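Local structure of 11R-lipoxygenase (Gersemia fruticosa, 3VF1) at residues 38-43 with 55-60; 24-29 with 71-76. The protein probably oxygenates polyunsaturated fatty acids as a calcium-dependent dioxygenase that carries one non-heme iron per subunit. All coordinates share one frame; numbering follows the deposited sequence.

Contact 1. Residues 38-43 with 55-60. Unlike the reference sequence in segment 55-60: Tyr60 (reference Asp).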
ATOM      1  N   ALA A  38      -2.839 -22.968 -26.898  1.00 83.94           N
ATOM      2  CA  ALA A  38      -2.543 -22.971 -25.470  1.00 81.45           C
ATOM      3  C   ALA A  38      -2.569 -24.390 -24.912  1.00 78.06           C
ATOM      4  O   ALA A  38      -2.794 -24.594 -23.718  1.00 77.21           O
ATOM      5  CB  ALA A  38      -3.537 -22.103 -24.731  1.00 77.04           C
ATOM      6  N   SER A  39      -2.334 -25.367 -25.781  1.00 78.43           N
ATOM      7  CA  SER A  39      -2.339 -26.768 -25.382  1.00 81.17           C
ATOM      8  C   SER A  39      -1.185 -27.081 -24.434  1.00 79.35           C
ATOM      9  O   SER A  39      -0.082 -26.557 -24.585  1.00 79.07           O
ATOM     10  CB  SER A  39      -2.245 -27.669 -26.612  1.00 84.58           C
ATOM     11  OG  SER A  39      -3.328 -27.439 -27.496  1.00 86.29           O
ATOM     12  N   VAL A  40      -1.452 -27.944 -23.458  1.00 77.22           N
ATOM     13  CA  VAL A  40      -0.439 -28.359 -22.495  1.00 77.86           C
ATOM     14  C   VAL A  40      -0.587 -29.843 -22.193  1.00 76.09           C
ATOM     15  O   VAL A  40      -1.523 -30.489 -22.661  1.00 73.87           O
ATOM     16  CB  VAL A  40      -0.558 -27.575 -21.175  1.00 71.10           C
ATOM     17  CG1 VAL A  40      -0.369 -26.085 -21.420  1.00 72.97           C
ATOM     18  CG2 VAL A  40      -1.900 -27.847 -20.514  1.00 69.15           C
ATOM     19  N   SER A  41       0.346 -30.377 -21.413  1.00 72.36           N
ATOM     20  CA  SER A  41       0.267 -31.760 -20.970  1.00 74.44           C
ATOM     21  C   SER A  41       0.178 -31.803 -19.448  1.00 71.53           C
ATOM     22  O   SER A  41       0.767 -30.965 -18.767  1.00 70.91           O
ATOM     23  CB  SER A  41       1.483 -32.550 -21.458  1.00 80.08           C
ATOM     24  OG  SER A  41       2.688 -31.989 -20.970  1.00 81.26           O
ATOM     25  N   ILE A  42      -0.559 -32.775 -18.920  1.00 70.63           N
ATOM     26  CA  ILE A  42      -0.772 -32.870 -17.480  1.00 69.62           C
ATOM     27  C   ILE A  42      -0.416 -34.251 -16.927  1.00 70.97           C
ATOM     28  O   ILE A  42      -1.040 -35.252 -17.280  1.00 71.88           O
ATOM     29  CB  ILE A  42      -2.233 -32.532 -17.107  1.00 69.07           C
ATOM     30  CG1 ILE A  42      -2.455 -32.735 -15.607  1.00 67.44           C
ATOM     31  CG2 ILE A  42      -3.208 -33.380 -17.916  1.00 69.28           C
ATOM     32  CD1 ILE A  42      -3.779 -32.204 -15.110  1.00 63.54           C
ATOM     33  N   LYS A  43       0.594 -34.297 -16.064  1.00 66.20           N
ATOM     34  CA  LYS A  43       0.993 -35.539 -15.409  1.00 63.47           C
ATOM     35  C   LYS A  43       0.537 -35.551 -13.956  1.00 62.66           C
ATOM     36  O   LYS A  43       0.981 -34.731 -13.151  1.00 64.71           O
ATOM     37  CB  LYS A  43       2.511 -35.725 -15.471  1.00 66.45           C
ATOM     38  CG  LYS A  43       3.005 -36.958 -14.721  1.00 68.33           C
ATOM     39  CD  LYS A  43       4.495 -37.201 -14.928  1.00 73.89           C
ATOM     40  CE  LYS A  43       5.340 -36.113 -14.290  1.00 70.65           C
ATOM     41  NZ  LYS A  43       6.791 -36.447 -14.332  1.00 73.60           N
ATOM     42  N   PHE A  55      -0.671 -36.668 -20.169  1.00 73.89           N
ATOM     43  CA  PHE A  55      -1.830 -36.498 -21.036  1.00 72.67           C
ATOM     44  C   PHE A  55      -1.631 -35.252 -21.889  1.00 78.15           C
ATOM     45  O   PHE A  55      -0.730 -34.456 -21.628  1.00 76.60           O
ATOM     46  CB  PHE A  55      -3.110 -36.357 -20.213  1.00 72.30           C
ATOM     47  CG  PHE A  55      -3.463 -37.584 -19.423  1.00 79.80           C
ATOM     48  CD1 PHE A  55      -4.018 -38.686 -20.047  1.00 82.14           C
ATOM     49  CD2 PHE A  55      -3.249 -37.632 -18.057  1.00 77.26           C
ATOM     50  CE1 PHE A  55      -4.345 -39.816 -19.325  1.00 84.38           C
ATOM     51  CE2 PHE A  55      -3.577 -38.759 -17.330  1.00 76.33           C
ATOM     52  CZ  PHE A  55      -4.126 -39.852 -17.964  1.00 80.31           C
ATOM     53  N   SER A  56      -2.468 -35.085 -22.907  1.00 79.55           N
ATOM     54  CA  SER A  56      -2.378 -33.919 -23.781  1.00 80.48           C
ATOM     55  C   SER A  56      -3.681 -33.129 -23.784  1.00 79.65           C
ATOM     56  O   SER A  56      -4.685 -33.561 -24.351  1.00 78.69           O
ATOM     57  CB  SER A  56      -2.015 -34.344 -25.205  1.00 81.85           C
ATOM     58  OG  SER A  56      -0.652 -34.728 -25.285  1.00 80.59           O
ATOM     59  N   LEU A  57      -3.653 -31.968 -23.137  1.00 76.42           N
ATOM     60  CA  LEU A  57      -4.812 -31.088 -23.076  1.00 75.48           C
ATOM     61  C   LEU A  57      -4.771 -30.082 -24.218  1.00 79.25           C
ATOM     62  O   LEU A  57      -3.900 -29.214 -24.261  1.00 75.96           O
ATOM     63  CB  LEU A  57      -4.841 -30.352 -21.737  1.00 73.09           C
ATOM     64  CG  LEU A  57      -4.809 -31.250 -20.500  1.00 68.71           C
ATOM     65  CD1 LEU A  57      -4.764 -30.411 -19.234  1.00 66.55           C
ATOM     66  CD2 LEU A  57      -6.008 -32.186 -20.483  1.00 70.82           C
ATOM     67  N   ASP A  58      -5.718 -30.205 -25.142  1.00 79.64           N
ATOM     68  CA  ASP A  58      -5.786 -29.308 -26.288  1.00 81.91           C
ATOM     69  C   ASP A  58      -6.642 -28.088 -25.971  1.00 79.13           C
ATOM     70  O   ASP A  58      -7.830 -28.212 -25.672  1.00 74.00           O
ATOM     71  CB  ASP A  58      -6.354 -30.039 -27.506  1.00 87.13           C
ATOM     72  CG  ASP A  58      -5.488 -31.202 -27.945  1.00 90.72           C
ATOM     73  OD1 ASP A  58      -4.258 -31.145 -27.728  1.00 89.63           O
ATOM     74  OD2 ASP A  58      -6.037 -32.173 -28.507  1.00 93.68           O
ATOM     75  N   LYS A  59      -6.028 -26.911 -26.033  1.00 76.48           N
ATOM     76  CA  LYS A  59      -6.737 -25.662 -25.791  1.00 75.50           C
ATOM     77  C   LYS A  59      -6.465 -24.680 -26.922  1.00 79.16           C
ATOM     78  O   LYS A  59      -5.311 -24.364 -27.217  1.00 78.80           O
ATOM     79  CB  LYS A  59      -6.309 -25.055 -24.454  1.00 74.54           C
ATOM     80  CG  LYS A  59      -6.968 -23.720 -24.136  1.00 69.68           C
ATOM     81  CD  LYS A  59      -8.484 -23.838 -24.082  1.00 67.64           C
ATOM     82  CE  LYS A  59      -9.125 -22.514 -23.693  1.00 64.09           C
ATOM     83  NZ  LYS A  59     -10.613 -22.574 -23.723  1.00 59.15           N
ATOM     84  N   TYR A  60      -7.532 -24.203 -27.553  1.00 79.02           N
ATOM     85  CA  TYR A  60      -7.412 -23.254 -28.651  1.00 86.17           C
ATOM     86  C   TYR A  60      -8.299 -22.042 -28.400  1.00 85.05           C
ATOM     87  O   TYR A  60      -9.476 -22.181 -28.065  1.00 84.23           O
ATOM     88  CB  TYR A  60      -7.802 -23.918 -29.973  1.00 90.00           C
ATOM     89  CG  TYR A  60      -7.018 -25.175 -30.279  1.00 86.75           C
ATOM     90  CD1 TYR A  60      -5.720 -25.105 -30.769  1.00 87.41           C
ATOM     91  CD2 TYR A  60      -7.577 -26.430 -30.084  1.00 82.54           C
ATOM     92  CE1 TYR A  60      -5.000 -26.250 -31.050  1.00 91.90           C
ATOM     93  CE2 TYR A  60      -6.865 -27.582 -30.364  1.00 82.96           C
ATOM     94  CZ  TYR A  60      -5.578 -27.486 -30.846  1.00 91.18           C
ATOM     95  OH  TYR A  60      -4.864 -28.629 -31.126  1.00 89.05           O
TER
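Val40 and Leu57 exchange two backbone hydrogen bonds at the centre of this antiparallel pairing. Leu57 N lies 2.6 Å from Val40 O, and Val40 N donates to Leu57 O at 2.9 Å. Ala38 N continues the pairing past the strand ends by donating to Lys59 O at 2.9 Å. At the other end the two bonds between Ile42 and Phe55 are longer, each with its donor well above the carbonyl plane. One side-chain bond joins the backbone set: Lys59 N donates to Ser39 OG at 3.1 Å (N-H...O 152°). The hydroxyl, anti to its own carbonyl carbon (chi1 -59°), is also hydrogen-bonded to Asp37. An alanine at Ser39 would probably leave Lys59 N without this acceptor and Asp37 OD1 without this hydroxyl, so that residues 58-60 would be held to 38-39 mainly by backbone contacts. The apolar contacts lie on the face carrying Val40, Ile42 and Leu57. Ile42 CG2 lies against the branch of Leu57, 3.6 Å from CD1 and almost as near CG, and reaches Phe55 CB at 3.8 Å, while Val40 CG2 touches Leu57 CD1 more distantly. The Phe55 ring turns its edge to Ile42 O, with CD2 3.3 Å from that oxygen. Further along, Lys59 CG packs on Ala38 CB; the chain then bends at chi2, which places CD, and NZ ends in a salt bridge with Asp71. Ile42 and Leu57 also touch Ile24 and Val26 of strand 20-28, so this oily face belongs to the interior of the domain. The chemistry thus divides the hairpin: hydrocarbon lines the inward face, Ser39 OG ties the backbone past the end of strand 55-57 beside Asp58, a predicted calcium ligand, and Lys59 spends its charge on Asp71 across the sandwich.

Contact 2. Residues 24-29 with 71-76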
ATOM      1  N   ILE A  24     -10.629 -34.695 -16.127  1.00 63.48           N
ATOM      2  CA  ILE A  24      -9.884 -33.475 -15.841  1.00 62.20           C
ATOM      3  C   ILE A  24     -10.607 -32.247 -16.383  1.00 61.68           C
ATOM      4  O   ILE A  24     -10.834 -32.131 -17.585  1.00 62.90           O
ATOM      5  CB  ILE A  24      -8.476 -33.538 -16.456  1.00 60.54           C
ATOM      6  CG1 ILE A  24      -7.750 -34.801 -15.982  1.00 59.24           C
ATOM      7  CG2 ILE A  24      -7.681 -32.289 -16.095  1.00 59.01           C
ATOM      8  CD1 ILE A  24      -6.431 -35.051 -16.679  1.00 61.43           C
ATOM      9  N   THR A  25     -10.960 -31.332 -15.487  1.00 60.09           N
ATOM     10  CA  THR A  25     -11.630 -30.094 -15.866  1.00 60.60           C
ATOM     11  C   THR A  25     -10.724 -28.899 -15.595  1.00 59.38           C
ATOM     12  O   THR A  25     -10.256 -28.705 -14.473  1.00 55.98           O
ATOM     13  CB  THR A  25     -12.943 -29.900 -15.090  1.00 55.86           C
ATOM     14  OG1 THR A  25     -13.776 -31.054 -15.255  1.00 63.15           O
ATOM     15  CG2 THR A  25     -13.680 -28.665 -15.587  1.00 58.20           C
ATOM     16  N   VAL A  26     -10.482 -28.097 -16.626  1.00 55.09           N
ATOM     17  CA  VAL A  26      -9.607 -26.939 -16.507  1.00 51.90           C
ATOM     18  C   VAL A  26     -10.401 -25.644 -16.614  1.00 53.27           C
ATOM     19  O   VAL A  26     -11.088 -25.404 -17.607  1.00 55.99           O
ATOM     20  CB  VAL A  26      -8.524 -26.943 -17.600  1.00 54.66           C
ATOM     21  CG1 VAL A  26      -7.604 -25.739 -17.443  1.00 50.74           C
ATOM     22  CG2 VAL A  26      -7.728 -28.239 -17.552  1.00 54.24           C
ATOM     23  N   GLU A  27     -10.304 -24.810 -15.583  1.00 52.00           N
ATOM     24  CA  GLU A  27     -10.932 -23.495 -15.604  1.00 50.89           C
ATOM     25  C   GLU A  27      -9.895 -22.428 -15.924  1.00 46.15           C
ATOM     26  O   GLU A  27      -8.937 -22.237 -15.175  1.00 44.88           O
ATOM     27  CB  GLU A  27     -11.591 -23.191 -14.260  1.00 51.63           C
ATOM     28  CG  GLU A  27     -12.678 -24.177 -13.866  1.00 60.38           C
ATOM     29  CD  GLU A  27     -13.479 -23.709 -12.665  1.00 72.09           C
ATOM     30  OE1 GLU A  27     -13.196 -22.605 -12.153  1.00 73.56           O
ATOM     31  OE2 GLU A  27     -14.394 -24.445 -12.235  1.00 68.88           O
ATOM     32  N   THR A  28     -10.089 -21.739 -17.042  1.00 46.79           N
ATOM     33  CA  THR A  28      -9.177 -20.678 -17.453  1.00 49.89           C
ATOM     34  C   THR A  28      -9.414 -19.429 -16.612  1.00 50.20           C
ATOM     35  O   THR A  28     -10.555 -19.072 -16.321  1.00 49.68           O
ATOM     36  CB  THR A  28      -9.362 -20.327 -18.939  1.00 53.35           C
ATOM     37  OG1 THR A  28      -9.210 -21.509 -19.736  1.00 55.19           O
ATOM     38  CG2 THR A  28      -8.341 -19.284 -19.378  1.00 53.35           C
ATOM     39  N   GLY A  29      -8.330 -18.769 -16.217  1.00 48.91           N
ATOM     40  CA  GLY A  29      -8.428 -17.554 -15.428  1.00 50.34           C
ATOM     41  C   GLY A  29      -8.925 -16.385 -16.254  1.00 51.98           C
ATOM     42  O   GLY A  29      -9.280 -16.547 -17.421  1.00 56.29           O
ATOM     43  N   ASP A  71     -12.970 -26.231 -19.824  1.00 57.95           N
ATOM     44  CA  ASP A  71     -12.710 -27.319 -20.754  1.00 58.74           C
ATOM     45  C   ASP A  71     -12.607 -28.626 -19.979  1.00 60.97           C
ATOM     46  O   ASP A  71     -11.769 -28.763 -19.089  1.00 60.60           O
ATOM     47  CB  ASP A  71     -11.417 -27.074 -21.532  1.00 58.55           C
ATOM     48  CG  ASP A  71     -11.473 -25.819 -22.377  1.00 64.18           C
ATOM     49  OD1 ASP A  71     -12.040 -25.874 -23.489  1.00 69.91           O
ATOM     50  OD2 ASP A  71     -10.946 -24.778 -21.932  1.00 65.17           O
ATOM     51  N   THR A  72     -13.466 -29.583 -20.316  1.00 61.79           N
ATOM     52  CA  THR A  72     -13.482 -30.868 -19.629  1.00 60.15           C
ATOM     53  C   THR A  72     -12.869 -31.954 -20.504  1.00 66.69           C
ATOM     54  O   THR A  72     -13.131 -32.021 -21.705  1.00 68.95           O
ATOM     55  CB  THR A  72     -14.915 -31.270 -19.232  1.00 66.17           C
ATOM     56  OG1 THR A  72     -15.425 -30.337 -18.271  1.00 66.34           O
ATOM     57  CG2 THR A  72     -14.938 -32.669 -18.634  1.00 66.66           C
ATOM     58  N   TYR A  73     -12.050 -32.804 -19.892  1.00 67.57           N
ATOM     59  CA  TYR A  73     -11.353 -33.861 -20.613  1.00 70.30           C
ATOM     60  C   TYR A  73     -11.544 -35.208 -19.925  1.00 75.44           C
ATOM     61  O   TYR A  73     -11.353 -35.327 -18.716  1.00 75.38           O
ATOM     62  CB  TYR A  73      -9.857 -33.550 -20.694  1.00 68.94           C
ATOM     63  CG  TYR A  73      -9.528 -32.210 -21.313  1.00 69.71           C
ATOM     64  CD1 TYR A  73      -9.619 -31.040 -20.570  1.00 67.94           C
ATOM     65  CD2 TYR A  73      -9.114 -32.114 -22.636  1.00 70.74           C
ATOM     66  CE1 TYR A  73      -9.315 -29.812 -21.128  1.00 66.25           C
ATOM     67  CE2 TYR A  73      -8.806 -30.891 -23.203  1.00 70.11           C
ATOM     68  CZ  TYR A  73      -8.909 -29.743 -22.444  1.00 67.70           C
ATOM     69  OH  TYR A  73      -8.605 -28.522 -23.001  1.00 70.22           O
ATOM     70  N   ASP A  74     -11.923 -36.219 -20.701  1.00 77.24           N
ATOM     71  CA  ASP A  74     -11.980 -37.588 -20.204  1.00 74.80           C
ATOM     72  C   ASP A  74     -10.679 -38.292 -20.561  1.00 75.81           C
ATOM     73  O   ASP A  74     -10.190 -38.167 -21.683  1.00 78.25           O
ATOM     74  CB  ASP A  74     -13.169 -38.333 -20.812  1.00 77.12           C
ATOM     75  CG  ASP A  74     -14.504 -37.776 -20.350  1.00 81.46           C
ATOM     76  OD1 ASP A  74     -14.604 -37.369 -19.174  1.00 78.40           O
ATOM     77  OD2 ASP A  74     -15.453 -37.749 -21.162  1.00 81.42           O
ATOM     78  N   GLN A  75     -10.114 -39.027 -19.608  1.00 77.30           N
ATOM     79  CA  GLN A  75      -8.809 -39.647 -19.812  1.00 78.96           C
ATOM     80  C   GLN A  75      -8.697 -41.019 -19.154  1.00 81.14           C
ATOM     81  O   GLN A  75      -9.578 -41.439 -18.405  1.00 77.11           O
ATOM     82  CB  GLN A  75      -7.705 -38.733 -19.273  1.00 76.22           C
ATOM     83  CG  GLN A  75      -7.623 -37.376 -19.954  1.00 78.62           C
ATOM     84  CD  GLN A  75      -7.175 -37.470 -21.399  1.00 79.15           C
ATOM     85  OE1 GLN A  75      -7.153 -38.552 -21.985  1.00 80.64           O
ATOM     86  NE2 GLN A  75      -6.807 -36.333 -21.979  1.00 79.94           N
ATOM     87  N   SER A  76      -7.597 -41.709 -19.447  1.00 82.27           N
ATOM     88  CA  SER A  76      -7.332 -43.023 -18.876  1.00 82.07           C
ATOM     89  C   SER A  76      -5.830 -43.273 -18.774  1.00 77.51           C
ATOM     90  O   SER A  76      -5.082 -42.981 -19.706  1.00 74.40           O
ATOM     91  CB  SER A  76      -7.981 -44.114 -19.729  1.00 85.09           C
ATOM     92  OG  SER A  76      -7.679 -45.403 -19.222  1.00 83.13           O
TER
HETATM   93  O   HOH W   1     -11.005 -23.880 -19.645  1.00 53.41           O
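Tyr73 sets its ring with one edge against the backbone of Ile24: CD1 lies 3.4 Å from Ile24 O, and that oxygen sits in the plane of the ring. CG is anti to the carbonyl carbon of Tyr73 (chi1 -56°), which starts the ring beside its own backbone N, the same N that donates to Ile24 O at 2.7 Å. Farther along the ring, CE1 is approached by Val26 CG2 at 4.2 Å. The phenol oxygen is hydrogen-bonded to the backbone O of Asp58. Ile24 sends CD1 obliquely across Gln75 and touches its CG at 4.2 Å, a light apolar contact made before the chain of Gln75 bends at chi2. Thr25 and Thr72, a non-hydrogen-bonded pair, stand side by side on the opposite face from Tyr73. Their hydroxyl oxygens, OG1 to OG1, are 3.5 Å apart, and Thr72 OG1 stands as near to the methyl CG2 of Thr25 (3.6 Å). Across from Val26, the carboxylate of Asp71 and, two residues on from Val26, the hydroxyl of Thr28 converge on one water, which also reaches Val26 O. Its bond to Thr28 OG1 is 3.0 Å; those to Asp71 OD2 and Val26 O refine shorter than usual, so their lengths are doubtful. Asp71 is further held by a salt bridge to Lys59, and Thr28 OG1 by Trp99. Four backbone bonds set the register, that from Val26 N to Asp71 O being almost straight (176°). The pairing is that of a regular antiparallel sheet in which strand 70-77 is outermost beside strand 20-28, with Ile24, Val26 and Tyr73 turned toward the facing sheet: one layer of the beta sandwich that forms the C2-like PLAT domain.

Both contacts belong to the PLAT domain, their centres about 9 Å apart. Along the chain the order is 24-29, 38-43, 55-60, 71-76, so the hairpin of contact 1 falls between the two strands that contact 2 brings together. Each contact lies at the margin of a different four-stranded antiparallel sheet: strand 55-57 ends one, strand 70-77 the other, and the two layers stack as a sandwich. The chain passes from one layer to the other between strands 20-28 and 40-46, and again between 55-57 and 70-77. Contacts 1 and 2 thus edge the two layers at the same side of the sandwich, where Phe55 packing on Gln75 and polar bonds join the edges beside the predicted calcium ligand Asp58.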